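Local coordinates for protein metallo-beta-lactamase FIM-1 (Pseudomonas aeruginosa, PDB 6V3Q) that probably hydrolyses the ring of beta-lactam antibiotics with zinc as cofactor, the class B beta-lactamase activity that underlies antibiotic resistance, at residues I15-V19 / L154-I159; L122-H128 / V137-P141; W185-L190 / T218-E223; F196-I202 / R212-E216. The contacts are given in a common frame with arbitrary orientation. Residues are numbered along the deposited sequence.

Interaction 1. Residues I15-V19 / L154-I159; sequences ITQGV and LPEQGI
The turn ends of two beta hairpins pack side by side. In 15-19 the chain leaves a strand through a type II turn from T16 to V19, closed by V19 N to T16 O (3.1 Å); G18 takes phi/psi 83/8, where a CB would jam against the preceding carbonyl. I15 and T16 both face V19, a classic beta bulge, with I15 N to V19 O at 2.9 Å. In 154-159, G158 (68/37) and I159 both face L154, a G1 bulge, with L154 N to I159 O at 2.6 Å. The nearest CA atoms, T16 and Q157, stay 7.7 Å apart, so side chains fill the gap. The knob is I159 (m, t): its CD1 enters a hollow lined by T16 CG2 (3.6 Å), I15 CG2 (3.8 Å) and V19 CG1 (4.0 Å). Beside it V19 (t) sets CG2 against L154 CD1 at 3.6 Å. Q157 lies across the solvent side, its CG 4.0 Å from T16 CG2 and its NE2 making a weak hydrogen bond to Q17 O (3.5 Å, 151°). The contact joins the two sheets of the metallo-beta-lactamase alpha-beta/beta-alpha sandwich near their ends: V19 and L154 continue onto L39 and V41 of strand 33-43, while I159 also touches strand 201-203.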
loop_
_atom_site.group_PDB
_atom_site.type_symbol
_atom_site.label_atom_id
_atom_site.label_comp_id
_atom_site.label_asym_id
_atom_site.label_seq_id
_atom_site.Cartn_x
_atom_site.Cartn_y
_atom_site.Cartn_z
ATOM N N ILE A 15 23.726 -0.210 -3.453
ATOM C CA ILE A 15 23.704 -1.623 -3.091
ATOM C C ILE A 15 25.134 -2.094 -2.873
ATOM O O ILE A 15 25.485 -2.576 -1.791
ATOM C CB ILE A 15 22.999 -2.460 -4.172
ATOM C CG1 ILE A 15 21.518 -2.090 -4.247
ATOM C CG2 ILE A 15 23.175 -3.945 -3.897
ATOM C CD1 ILE A 15 20.750 -2.383 -2.979
ATOM N N THR A 16 25.957 -1.968 -3.909
ATOM C CA THR A 16 27.402 -2.125 -3.802
ATOM C C THR A 16 28.038 -1.092 -4.728
ATOM O O THR A 16 27.348 -0.233 -5.290
ATOM C CB THR A 16 27.832 -3.562 -4.126
ATOM O OG1 THR A 16 29.214 -3.735 -3.789
ATOM C CG2 THR A 16 27.644 -3.858 -5.604
ATOM N N GLN A 17 29.357 -1.168 -4.889
ATOM C CA GLN A 17 30.048 -0.215 -5.747
ATOM C C GLN A 17 29.598 -0.388 -7.193
ATOM O O GLN A 17 29.750 -1.466 -7.779
ATOM C CB GLN A 17 31.560 -0.397 -5.632
ATOM C CG GLN A 17 32.374 0.764 -6.206
ATOM C CD GLN A 17 32.571 0.671 -7.708
ATOM O OE1 GLN A 17 32.850 -0.400 -8.245
ATOM N NE2 GLN A 17 32.425 1.799 -8.394
ATOM N N GLY A 18 29.032 0.675 -7.762
ATOM C CA GLY A 18 28.580 0.655 -9.139
ATOM C C GLY A 18 27.208 0.063 -9.366
ATOM O O GLY A 18 26.815 -0.117 -10.526
ATOM N N VAL A 19 26.467 -0.247 -8.302
ATOM C CA VAL A 19 25.153 -0.875 -8.412
ATOM C C VAL A 19 24.193 -0.123 -7.496
ATOM O O VAL A 19 24.365 -0.130 -6.272
ATOM C CB VAL A 19 25.187 -2.369 -8.050
ATOM C CG1 VAL A 19 23.810 -2.993 -8.223
ATOM C CG2 VAL A 19 26.220 -3.104 -8.898
ATOM N N LEU A 154 24.490 -10.317 -11.414
ATOM C CA LEU A 154 25.767 -9.605 -11.413
ATOM C C LEU A 154 26.775 -10.509 -10.713
ATOM O O LEU A 154 27.139 -10.271 -9.550
ATOM C CB LEU A 154 25.649 -8.238 -10.737
ATOM C CG LEU A 154 25.126 -7.077 -11.592
ATOM C CD1 LEU A 154 24.737 -5.872 -10.739
ATOM C CD2 LEU A 154 26.166 -6.679 -12.632
ATOM N N PRO A 155 27.247 -11.561 -11.392
ATOM C CA PRO A 155 28.079 -12.567 -10.706
ATOM C C PRO A 155 29.373 -12.009 -10.138
ATOM O O PRO A 155 29.837 -12.488 -9.094
ATOM C CB PRO A 155 28.348 -13.605 -11.809
ATOM C CG PRO A 155 27.265 -13.387 -12.818
ATOM C CD PRO A 155 27.007 -11.913 -12.800
ATOM N N GLU A 156 29.967 -11.010 -10.794
ATOM C CA GLU A 156 31.178 -10.393 -10.267
ATOM C C GLU A 156 30.942 -9.765 -8.898
ATOM O O GLU A 156 31.847 -9.758 -8.055
ATOM C CB GLU A 156 31.702 -9.344 -11.247
ATOM C CG GLU A 156 32.582 -9.908 -12.350
ATOM C CD GLU A 156 32.588 -9.045 -13.596
ATOM O OE1 GLU A 156 32.174 -9.541 -14.662
ATOM O OE2 GLU A 156 33.002 -7.873 -13.511
ATOM N N GLN A 157 29.743 -9.240 -8.653
ATOM C CA GLN A 157 29.416 -8.599 -7.387
ATOM C C GLN A 157 28.499 -9.441 -6.509
ATOM O O GLN A 157 28.125 -8.991 -5.421
ATOM C CB GLN A 157 28.777 -7.227 -7.633
ATOM C CG GLN A 157 29.763 -6.158 -8.095
ATOM C CD GLN A 157 29.484 -5.671 -9.502
ATOM O OE1 GLN A 157 29.190 -6.463 -10.399
ATOM N NE2 GLN A 157 29.593 -4.364 -9.707
ATOM N N GLY A 158 28.136 -10.647 -6.946
ATOM C CA GLY A 158 27.322 -11.528 -6.130
ATOM C C GLY A 158 25.897 -11.067 -5.915
ATOM O O GLY A 158 25.345 -11.274 -4.829
ATOM N N ILE A 159 25.277 -10.462 -6.926
ATOM C CA ILE A 159 23.928 -9.919 -6.820
ATOM C C ILE A 159 23.045 -10.589 -7.862
ATOM O O ILE A 159 23.432 -10.706 -9.031
ATOM C CB ILE A 159 23.912 -8.391 -7.010
ATOM C CG1 ILE A 159 24.828 -7.707 -5.997
ATOM C CG2 ILE A 159 22.492 -7.851 -6.891
ATOM C CD1 ILE A 159 25.041 -6.242 -6.273
#

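Interaction 2. Residues L122-H128 / V137-P141; sequences LIFDSEH and VIFDP
F124 (chi1 -68°, chi2 98°) lays one ring face over the CB of D140, which sits 3.9 Å from the ring centroid and 13° off its normal, a CH-pi contact. I138 O lies at the ring edge, 3.5 Å from F124 CE2; the same CE2 is 4.0 Å from I138 CG2. Deeper in, L122 (m, t) brings CD1 to 3.8 Å from I138 CG2, so that I138 (m, t) receives both side chains. Between F124 and H128 the chain reverses through a type I turn from D125 to H128, with H128 N to D125 O at 2.8 Å; D125 OD2 reaches S129 N and, weakly, E127 N (3.2 Å). H128 then adopts phi/psi 64/30 and directs its carbonyl across to the other segment, where D140 N donates to H128 O (2.9 Å, 161°) at the closest CA pair, 5.2 Å apart. This bond prolongs the antiparallel pairing of edge strand 129-130 with strand 137-139, in the smaller of the two sheets of the metallo-beta-lactamase sandwich. The same carbonyl accepts a CA-H...O contact from F139 CA at 3.3 Å. F139 (t) directs its CA-to-CB bond away overall, yet its ring edge meets E127 O, 3.6 Å from F139 CE1, and H128 O lies 3.2 Å from F139 CD1.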
loop_
_atom_site.group_PDB
_atom_site.type_symbol
_atom_site.label_atom_id
_atom_site.label_comp_id
_atom_site.label_asym_id
_atom_site.label_seq_id
_atom_site.Cartn_x
_atom_site.Cartn_y
_atom_site.Cartn_z
ATOM N N LEU A 122 15.746 -9.927 -26.856
ATOM C CA LEU A 122 16.953 -10.583 -26.380
ATOM C C LEU A 122 17.162 -11.899 -27.120
ATOM O O LEU A 122 16.210 -12.597 -27.476
ATOM C CB LEU A 122 16.868 -10.824 -24.871
ATOM C CG LEU A 122 16.937 -9.586 -23.972
ATOM C CD1 LEU A 122 16.472 -9.909 -22.562
ATOM C CD2 LEU A 122 18.349 -9.026 -23.950
ATOM N N ILE A 123 18.426 -12.228 -27.367
ATOM C CA ILE A 123 18.799 -13.462 -28.049
ATOM C C ILE A 123 19.597 -14.302 -27.062
ATOM O O ILE A 123 20.753 -13.985 -26.757
ATOM C CB ILE A 123 19.597 -13.201 -29.336
ATOM C CG1 ILE A 123 18.765 -12.368 -30.316
ATOM C CG2 ILE A 123 20.016 -14.513 -29.980
ATOM C CD1 ILE A 123 19.344 -12.295 -31.712
ATOM N N PHE A 124 18.983 -15.369 -26.563
ATOM C CA PHE A 124 19.612 -16.238 -25.582
ATOM C C PHE A 124 20.372 -17.363 -26.269
ATOM O O PHE A 124 19.998 -17.824 -27.350
ATOM C CB PHE A 124 18.566 -16.827 -24.635
ATOM C CG PHE A 124 17.932 -15.814 -23.724
ATOM C CD1 PHE A 124 16.705 -15.249 -24.033
ATOM C CD2 PHE A 124 18.564 -15.428 -22.554
ATOM C CE1 PHE A 124 16.123 -14.314 -23.192
ATOM C CE2 PHE A 124 17.987 -14.496 -21.710
ATOM C CZ PHE A 124 16.767 -13.939 -22.030
ATOM N N ASP A 125 21.453 -17.801 -25.628
ATOM C CA ASP A 125 22.224 -18.926 -26.126
ATOM C C ASP A 125 21.625 -20.227 -25.588
ATOM O O ASP A 125 20.608 -20.228 -24.891
ATOM C CB ASP A 125 23.703 -18.765 -25.760
ATOM C CG ASP A 125 23.953 -18.788 -24.254
ATOM O OD1 ASP A 125 25.140 -18.758 -23.859
ATOM O OD2 ASP A 125 22.985 -18.852 -23.466
ATOM N N SER A 126 22.268 -21.352 -25.910
ATOM C CA SER A 126 21.734 -22.649 -25.506
ATOM C C SER A 126 21.727 -22.839 -23.994
ATOM O O SER A 126 21.052 -23.748 -23.501
ATOM C CB SER A 126 22.527 -23.774 -26.177
ATOM O OG SER A 126 23.916 -23.622 -25.949
ATOM N N GLU A 127 22.458 -22.012 -23.247
ATOM C CA GLU A 127 22.415 -22.034 -21.792
ATOM C C GLU A 127 21.463 -20.991 -21.219
ATOM O O GLU A 127 21.500 -20.734 -20.010
ATOM C CB GLU A 127 23.818 -21.842 -21.211
ATOM C CG GLU A 127 24.644 -23.119 -21.172
ATOM C CD GLU A 127 25.745 -23.142 -22.212
ATOM O OE1 GLU A 127 26.889 -22.774 -21.875
ATOM O OE2 GLU A 127 25.469 -23.529 -23.366
ATOM N N HIS A 128 20.612 -20.393 -22.059
ATOM C CA HIS A 128 19.560 -19.471 -21.624
ATOM C C HIS A 128 20.132 -18.209 -20.983
ATOM O O HIS A 128 19.510 -17.614 -20.098
ATOM C CB HIS A 128 18.579 -20.157 -20.667
ATOM C CG HIS A 128 18.151 -21.521 -21.112
ATOM N ND1 HIS A 128 17.293 -21.724 -22.171
ATOM C CD2 HIS A 128 18.458 -22.751 -20.635
ATOM C CE1 HIS A 128 17.090 -23.020 -22.328
ATOM N NE2 HIS A 128 17.785 -23.665 -21.408
ATOM N N VAL A 137 24.529 -10.537 -16.439
ATOM C CA VAL A 137 24.130 -11.782 -17.082
ATOM C C VAL A 137 22.611 -11.833 -17.051
ATOM O O VAL A 137 22.002 -11.872 -15.973
ATOM C CB VAL A 137 24.747 -13.015 -16.403
ATOM C CG1 VAL A 137 24.153 -14.290 -16.995
ATOM C CG2 VAL A 137 26.257 -13.016 -16.577
ATOM N N ILE A 138 21.996 -11.791 -18.226
ATOM C CA ILE A 138 20.550 -11.900 -18.348
ATOM C C ILE A 138 20.221 -13.369 -18.577
ATOM O O ILE A 138 20.704 -13.978 -19.537
ATOM C CB ILE A 138 20.016 -11.021 -19.487
ATOM C CG1 ILE A 138 20.376 -9.552 -19.234
ATOM C CG2 ILE A 138 18.510 -11.186 -19.616
ATOM C CD1 ILE A 138 20.219 -8.663 -20.441
ATOM N N PHE A 139 19.403 -13.932 -17.695
ATOM C CA PHE A 139 19.142 -15.362 -17.653
ATOM C C PHE A 139 17.647 -15.619 -17.776
ATOM O O PHE A 139 16.833 -14.906 -17.180
ATOM C CB PHE A 139 19.684 -15.961 -16.350
ATOM C CG PHE A 139 19.468 -17.440 -16.216
ATOM C CD1 PHE A 139 20.173 -18.332 -17.007
ATOM C CD2 PHE A 139 18.575 -17.942 -15.285
ATOM C CE1 PHE A 139 19.976 -19.700 -16.882
ATOM C CE2 PHE A 139 18.375 -19.307 -15.155
ATOM C CZ PHE A 139 19.079 -20.183 -15.953
ATOM N N ASP A 140 17.294 -16.638 -18.560
ATOM C CA ASP A 140 15.902 -17.018 -18.782
ATOM C C ASP A 140 15.617 -18.333 -18.070
ATOM O O ASP A 140 16.031 -19.400 -18.550
ATOM C CB ASP A 140 15.614 -17.146 -20.281
ATOM C CG ASP A 140 14.178 -17.559 -20.571
ATOM O OD1 ASP A 140 13.312 -17.420 -19.680
ATOM O OD2 ASP A 140 13.909 -18.032 -21.695
ATOM N N PRO A 141 14.925 -18.319 -16.931
ATOM C CA PRO A 141 14.704 -19.548 -16.163
ATOM C C PRO A 141 13.426 -20.301 -16.500
ATOM O O PRO A 141 13.191 -21.363 -15.913
ATOM C CB PRO A 141 14.645 -19.015 -14.727
ATOM C CG PRO A 141 13.989 -17.683 -14.877
ATOM C CD PRO A 141 14.411 -17.132 -16.225
#

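Interaction 3. Residues W185-L190 / T218-E223; sequences WKTAVL and TAQLAE
Helices 185-195 and 213-226 run antiparallel here, the local axes 8.5 Å apart at 165° (signed -165°), with K186 and A219 CA atoms only 4.8 Å apart. Small residues permit this: A222 CB lies 3.9 Å from W185 CB and A219 CB 4.2 Å from L190 CD2. T218 CG2 approaches V189 CG2 and W185 NE1, each at 3.7 Å, but the polar ends turn to other partners: W185 NE1 donates to L165 O, and T218 OG1 bonds with L214 O and R167 N. Toward solvent, extended E223 (t, t) meets K186 in a salt bridge, NZ to OE1 3.2 Å, weak as a hydrogen bond. K186 N, in the first turn, donates to water 1 at 3.0 Å; that water reaches A222 O only weakly (3.5 Å). W185 (chi1 -164°) comes about 4 Å, side chain to side chain, from zinc ligand H145. The W185 end therefore borders the metal site; the antiparallel pair itself is part of a helical layer of the alpha-beta/beta-alpha sandwich of metallo-beta-lactamases.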
loop_
_atom_site.group_PDB
_atom_site.type_symbol
_atom_site.label_atom_id
_atom_site.label_comp_id
_atom_site.label_asym_id
_atom_site.label_seq_id
_atom_site.Cartn_x
_atom_site.Cartn_y
_atom_site.Cartn_z
ATOM N N TRP A 185 6.878 -22.813 -11.524
ATOM C CA TRP A 185 7.482 -21.704 -10.790
ATOM C C TRP A 185 8.657 -22.170 -9.936
ATOM O O TRP A 185 9.707 -21.518 -9.912
ATOM C CB TRP A 185 6.426 -21.003 -9.930
ATOM C CG TRP A 185 6.832 -19.636 -9.426
ATOM C CD1 TRP A 185 8.098 -19.190 -9.184
ATOM C CD2 TRP A 185 5.959 -18.541 -9.114
ATOM N NE1 TRP A 185 8.070 -17.895 -8.735
ATOM C CE2 TRP A 185 6.769 -17.471 -8.685
ATOM C CE3 TRP A 185 4.572 -18.364 -9.152
ATOM C CZ2 TRP A 185 6.241 -16.243 -8.296
ATOM C CZ3 TRP A 185 4.048 -17.140 -8.767
ATOM C CH2 TRP A 185 4.880 -16.097 -8.345
ATOM N N LYS A 186 8.511 -23.304 -9.242
ATOM C CA LYS A 186 9.609 -23.786 -8.407
ATOM C C LYS A 186 10.827 -24.145 -9.250
ATOM O O LYS A 186 11.965 -23.837 -8.872
ATOM C CB LYS A 186 9.166 -24.987 -7.573
ATOM C CG LYS A 186 10.192 -25.397 -6.518
ATOM C CD LYS A 186 10.459 -26.896 -6.512
ATOM C CE LYS A 186 9.313 -27.668 -5.882
ATOM N NZ LYS A 186 9.665 -29.102 -5.688
ATOM N N THR A 187 10.607 -24.787 -10.401
ATOM C CA THR A 187 11.715 -25.146 -11.280
ATOM C C THR A 187 12.491 -23.912 -11.724
ATOM O O THR A 187 13.726 -23.936 -11.791
ATOM C CB THR A 187 11.188 -25.919 -12.492
ATOM O OG1 THR A 187 10.568 -27.131 -12.047
ATOM C CG2 THR A 187 12.317 -26.255 -13.453
ATOM N N ALA A 188 11.784 -22.815 -12.007
ATOM C CA ALA A 188 12.455 -21.595 -12.442
ATOM C C ALA A 188 13.271 -20.980 -11.312
ATOM O O ALA A 188 14.393 -20.512 -11.534
ATOM C CB ALA A 188 11.433 -20.593 -12.979
ATOM N N VAL A 189 12.724 -20.971 -10.095
ATOM C CA VAL A 189 13.452 -20.424 -8.953
ATOM C C VAL A 189 14.733 -21.216 -8.715
ATOM O O VAL A 189 15.815 -20.644 -8.544
ATOM C CB VAL A 189 12.557 -20.412 -7.702
ATOM C CG1 VAL A 189 13.351 -19.953 -6.486
ATOM C CG2 VAL A 189 11.355 -19.517 -7.927
ATOM N N LEU A 190 14.627 -22.548 -8.722
ATOM C CA LEU A 190 15.800 -23.390 -8.502
ATOM C C LEU A 190 16.809 -23.262 -9.636
ATOM O O LEU A 190 18.015 -23.432 -9.414
ATOM C CB LEU A 190 15.375 -24.849 -8.334
ATOM C CG LEU A 190 14.508 -25.157 -7.112
ATOM C CD1 LEU A 190 14.278 -26.655 -6.971
ATOM C CD2 LEU A 190 15.138 -24.576 -5.847
ATOM N N THR A 218 10.518 -18.805 -1.806
ATOM C CA THR A 218 9.718 -18.855 -3.026
ATOM C C THR A 218 9.535 -20.286 -3.511
ATOM O O THR A 218 8.452 -20.654 -3.980
ATOM C CB THR A 218 10.367 -18.007 -4.122
ATOM O OG1 THR A 218 10.682 -16.710 -3.604
ATOM C CG2 THR A 218 9.416 -17.855 -5.301
ATOM N N ALA A 219 10.585 -21.105 -3.414
ATOM C CA ALA A 219 10.489 -22.499 -3.835
ATOM C C ALA A 219 9.409 -23.233 -3.053
ATOM O O ALA A 219 8.609 -23.983 -3.622
ATOM C CB ALA A 219 11.840 -23.191 -3.659
ATOM N N GLN A 220 9.369 -23.012 -1.738
ATOM C CA GLN A 220 8.420 -23.730 -0.893
ATOM C C GLN A 220 7.004 -23.192 -1.065
ATOM O O GLN A 220 6.037 -23.962 -1.038
ATOM C CB GLN A 220 8.864 -23.650 0.567
ATOM C CG GLN A 220 10.125 -24.457 0.846
ATOM C CD GLN A 220 10.719 -24.183 2.212
ATOM O OE1 GLN A 220 10.406 -23.177 2.851
ATOM N NE2 GLN A 220 11.586 -25.078 2.668
ATOM N N LEU A 221 6.862 -21.876 -1.240
ATOM C CA LEU A 221 5.551 -21.301 -1.523
ATOM C C LEU A 221 5.017 -21.768 -2.872
ATOM O O LEU A 221 3.809 -21.981 -3.020
ATOM C CB LEU A 221 5.627 -19.774 -1.481
ATOM C CG LEU A 221 5.555 -19.106 -0.106
ATOM C CD1 LEU A 221 5.813 -17.605 -0.199
ATOM C CD2 LEU A 221 4.198 -19.379 0.525
ATOM N N ALA A 222 5.895 -21.934 -3.864
ATOM C CA ALA A 222 5.459 -22.401 -5.176
ATOM C C ALA A 222 5.158 -23.894 -5.166
ATOM O O ALA A 222 4.214 -24.345 -5.824
ATOM C CB ALA A 222 6.518 -22.081 -6.231
ATOM N N GLU A 223 5.958 -24.674 -4.436
ATOM C CA GLU A 223 5.698 -26.104 -4.307
ATOM C C GLU A 223 4.330 -26.354 -3.686
ATOM O O GLU A 223 3.541 -27.164 -4.190
ATOM C CB GLU A 223 6.804 -26.747 -3.470
ATOM C CG GLU A 223 6.575 -28.198 -3.104
ATOM C CD GLU A 223 7.751 -28.791 -2.354
ATOM O OE1 GLU A 223 8.901 -28.419 -2.663
ATOM O OE2 GLU A 223 7.526 -29.618 -1.446
HETATM O O HOH W 1 6.067 -24.928 -8.678
#

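Interaction 4. Residues F196-I202 / R212-E216; sequences FAEAQQI and RELFE
This is a contact of a helix and its lead-in with a loop and strand: the residues leading into and opening helix 213-226 pack on the connection between helix 185-195 and strand 201-203, Q200 and R212 having the nearest CA atoms at 5.9 Å. R212 (chi1 -61°, chi2 -175°, chi3 66°, chi4 81°) folds its guanidinium into the curve of that connection. NH1 donates to F196 O (2.9 Å, 148°) and to A199 O (2.9 Å, 160°), both near the guanidinium plane, while A197 O lies over one face, 3.6 Å from NH1. With NH2 bonded to A193 O, R212 ties together carbonyls at and beyond the C-terminal end of helix 185-195, joining edge strand 201-203 of the smaller sheet to the helices packed on it, as in the metallo-beta-lactamase alpha-beta/beta-alpha sandwich. Water 2 accepts from R212 N (2.8 Å) and donates to Q200 OE1 (2.8 Å); Q200 NE2 holds E198 O at 3.2 Å. Below these polar groups, I202 (m, m) points toward the helix, its CD1 3.7 Å from F215 CE1 and its CG2 4.3 Å from L214 CD1.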
loop_
_atom_site.group_PDB
_atom_site.type_symbol
_atom_site.label_atom_id
_atom_site.label_comp_id
_atom_site.label_asym_id
_atom_site.label_seq_id
_atom_site.Cartn_x
_atom_site.Cartn_y
_atom_site.Cartn_z
ATOM N N PHE A 196 23.323 -18.924 -10.519
ATOM C CA PHE A 196 24.112 -18.008 -9.701
ATOM C C PHE A 196 24.275 -18.600 -8.303
ATOM O O PHE A 196 23.770 -18.071 -7.309
ATOM C CB PHE A 196 23.455 -16.628 -9.651
ATOM C CG PHE A 196 23.086 -16.078 -11.000
ATOM C CD1 PHE A 196 24.066 -15.672 -11.892
ATOM C CD2 PHE A 196 21.758 -15.957 -11.370
ATOM C CE1 PHE A 196 23.727 -15.162 -13.134
ATOM C CE2 PHE A 196 21.410 -15.448 -12.610
ATOM C CZ PHE A 196 22.395 -15.050 -13.493
ATOM N N ALA A 197 25.005 -19.718 -8.237
ATOM C CA ALA A 197 25.142 -20.472 -6.996
ATOM C C ALA A 197 25.929 -19.725 -5.926
ATOM O O ALA A 197 25.827 -20.078 -4.746
ATOM C CB ALA A 197 25.810 -21.818 -7.278
ATOM N N GLU A 198 26.707 -18.710 -6.304
ATOM C CA GLU A 198 27.556 -18.011 -5.350
ATOM C C GLU A 198 26.951 -16.715 -4.833
ATOM O O GLU A 198 27.364 -16.242 -3.768
ATOM C CB GLU A 198 28.921 -17.703 -5.977
ATOM C CG GLU A 198 29.653 -18.932 -6.486
ATOM C CD GLU A 198 31.098 -18.646 -6.838
ATOM O OE1 GLU A 198 31.846 -19.608 -7.103
ATOM O OE2 GLU A 198 31.490 -17.460 -6.848
ATOM N N ALA A 199 25.995 -16.134 -5.554
ATOM C CA ALA A 199 25.465 -14.832 -5.175
ATOM C C ALA A 199 24.765 -14.906 -3.824
ATOM O O ALA A 199 23.928 -15.784 -3.587
ATOM C CB ALA A 199 24.504 -14.319 -6.246
ATOM N N GLN A 200 25.119 -13.978 -2.934
ATOM C CA GLN A 200 24.559 -13.918 -1.591
ATOM C C GLN A 200 23.554 -12.788 -1.414
ATOM O O GLN A 200 22.806 -12.797 -0.431
ATOM C CB GLN A 200 25.682 -13.765 -0.556
ATOM C CG GLN A 200 26.612 -14.964 -0.461
ATOM C CD GLN A 200 25.865 -16.257 -0.206
ATOM O OE1 GLN A 200 25.019 -16.333 0.684
ATOM N NE2 GLN A 200 26.163 -17.277 -1.002
ATOM N N GLN A 201 23.519 -11.823 -2.329
ATOM C CA GLN A 201 22.607 -10.685 -2.256
ATOM C C GLN A 201 21.516 -10.874 -3.304
ATOM O O GLN A 201 21.781 -10.784 -4.509
ATOM C CB GLN A 201 23.361 -9.371 -2.462
ATOM C CG GLN A 201 24.356 -9.063 -1.350
ATOM C CD GLN A 201 25.234 -7.869 -1.658
ATOM O OE1 GLN A 201 26.136 -7.950 -2.491
ATOM N NE2 GLN A 201 24.983 -6.757 -0.978
ATOM N N ILE A 202 20.295 -11.132 -2.842
ATOM C CA ILE A 202 19.156 -11.436 -3.700
ATOM C C ILE A 202 18.146 -10.307 -3.565
ATOM O O ILE A 202 17.725 -9.974 -2.451
ATOM C CB ILE A 202 18.519 -12.790 -3.334
ATOM C CG1 ILE A 202 19.596 -13.873 -3.247
ATOM C CG2 ILE A 202 17.462 -13.174 -4.352
ATOM C CD1 ILE A 202 20.384 -14.058 -4.524
ATOM N N ARG A 212 19.997 -15.698 0.208
ATOM C CA ARG A 212 19.518 -16.847 -0.550
ATOM C C ARG A 212 18.313 -17.525 0.091
ATOM O O ARG A 212 17.734 -18.424 -0.528
ATOM C CB ARG A 212 20.649 -17.862 -0.736
ATOM C CG ARG A 212 21.840 -17.322 -1.511
ATOM C CD ARG A 212 22.885 -18.397 -1.775
ATOM N NE ARG A 212 22.401 -19.442 -2.677
ATOM C CZ ARG A 212 22.370 -19.332 -4.002
ATOM N NH1 ARG A 212 22.786 -18.218 -4.593
ATOM N NH2 ARG A 212 21.919 -20.336 -4.742
ATOM N N GLU A 213 17.921 -17.128 1.304
ATOM C CA GLU A 213 16.702 -17.666 1.899
ATOM C C GLU A 213 15.466 -17.272 1.104
ATOM O O GLU A 213 14.435 -17.946 1.208
ATOM C CB GLU A 213 16.558 -17.199 3.349
ATOM C CG GLU A 213 16.327 -15.705 3.521
ATOM C CD GLU A 213 17.603 -14.896 3.401
ATOM O OE1 GLU A 213 18.685 -15.501 3.245
ATOM O OE2 GLU A 213 17.525 -13.652 3.467
ATOM N N LEU A 214 15.545 -16.193 0.319
ATOM C CA LEU A 214 14.457 -15.848 -0.589
ATOM C C LEU A 214 14.216 -16.945 -1.616
ATOM O O LEU A 214 13.078 -17.143 -2.057
ATOM C CB LEU A 214 14.756 -14.522 -1.293
ATOM C CG LEU A 214 14.672 -13.255 -0.438
ATOM C CD1 LEU A 214 14.656 -12.012 -1.315
ATOM C CD2 LEU A 214 13.448 -13.301 0.456
ATOM N N PHE A 215 15.271 -17.660 -2.014
ATOM C CA PHE A 215 15.098 -18.814 -2.890
ATOM C C PHE A 215 14.303 -19.910 -2.193
ATOM O O PHE A 215 13.353 -20.463 -2.759
ATOM C CB PHE A 215 16.462 -19.343 -3.335
ATOM C CG PHE A 215 17.159 -18.467 -4.338
ATOM C CD1 PHE A 215 18.535 -18.304 -4.300
ATOM C CD2 PHE A 215 16.439 -17.813 -5.325
ATOM C CE1 PHE A 215 19.178 -17.499 -5.222
ATOM C CE2 PHE A 215 17.081 -17.005 -6.253
ATOM C CZ PHE A 215 18.450 -16.851 -6.198
ATOM N N GLU A 216 14.689 -20.243 -0.959
ATOM C CA GLU A 216 13.956 -21.249 -0.196
ATOM C C GLU A 216 12.498 -20.845 -0.017
ATOM O O GLU A 216 11.588 -21.662 -0.203
ATOM C CB GLU A 216 14.619 -21.462 1.164
ATOM C CG GLU A 216 13.795 -22.315 2.115
ATOM C CD GLU A 216 14.384 -22.363 3.509
ATOM O OE1 GLU A 216 13.666 -22.778 4.442
ATOM O OE2 GLU A 216 15.562 -21.984 3.671
HETATM O O HOH W 2 22.440 -15.633 1.582
#

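All four contacts are partly buried: 3 of 7 touching residues are buried in interactions 1 and 2, 4 of 8 in interaction 3 and 5 of 9 in interaction 4, with exposed residues in each. Interactions 2 and 4 reach the same five-stranded sheet, where F196 packs on V137 and F139; interaction 1 joins that sheet to the seven-stranded one. G158 O of interaction 1 lies 3.1 Å from Q201 N of interaction 4, a probable hydrogen bond. Interactions 3 and 4 share helix 213-226. Chemistry follows position: aliphatic interlocking between sheets in 1, a main-chain bond and CH-pi contact at the sheet edge in 2, close helix packing on alanines with a salt bridge on its outer side in 3, and arginine-to-carbonyl bonds beyond a helix end in 4.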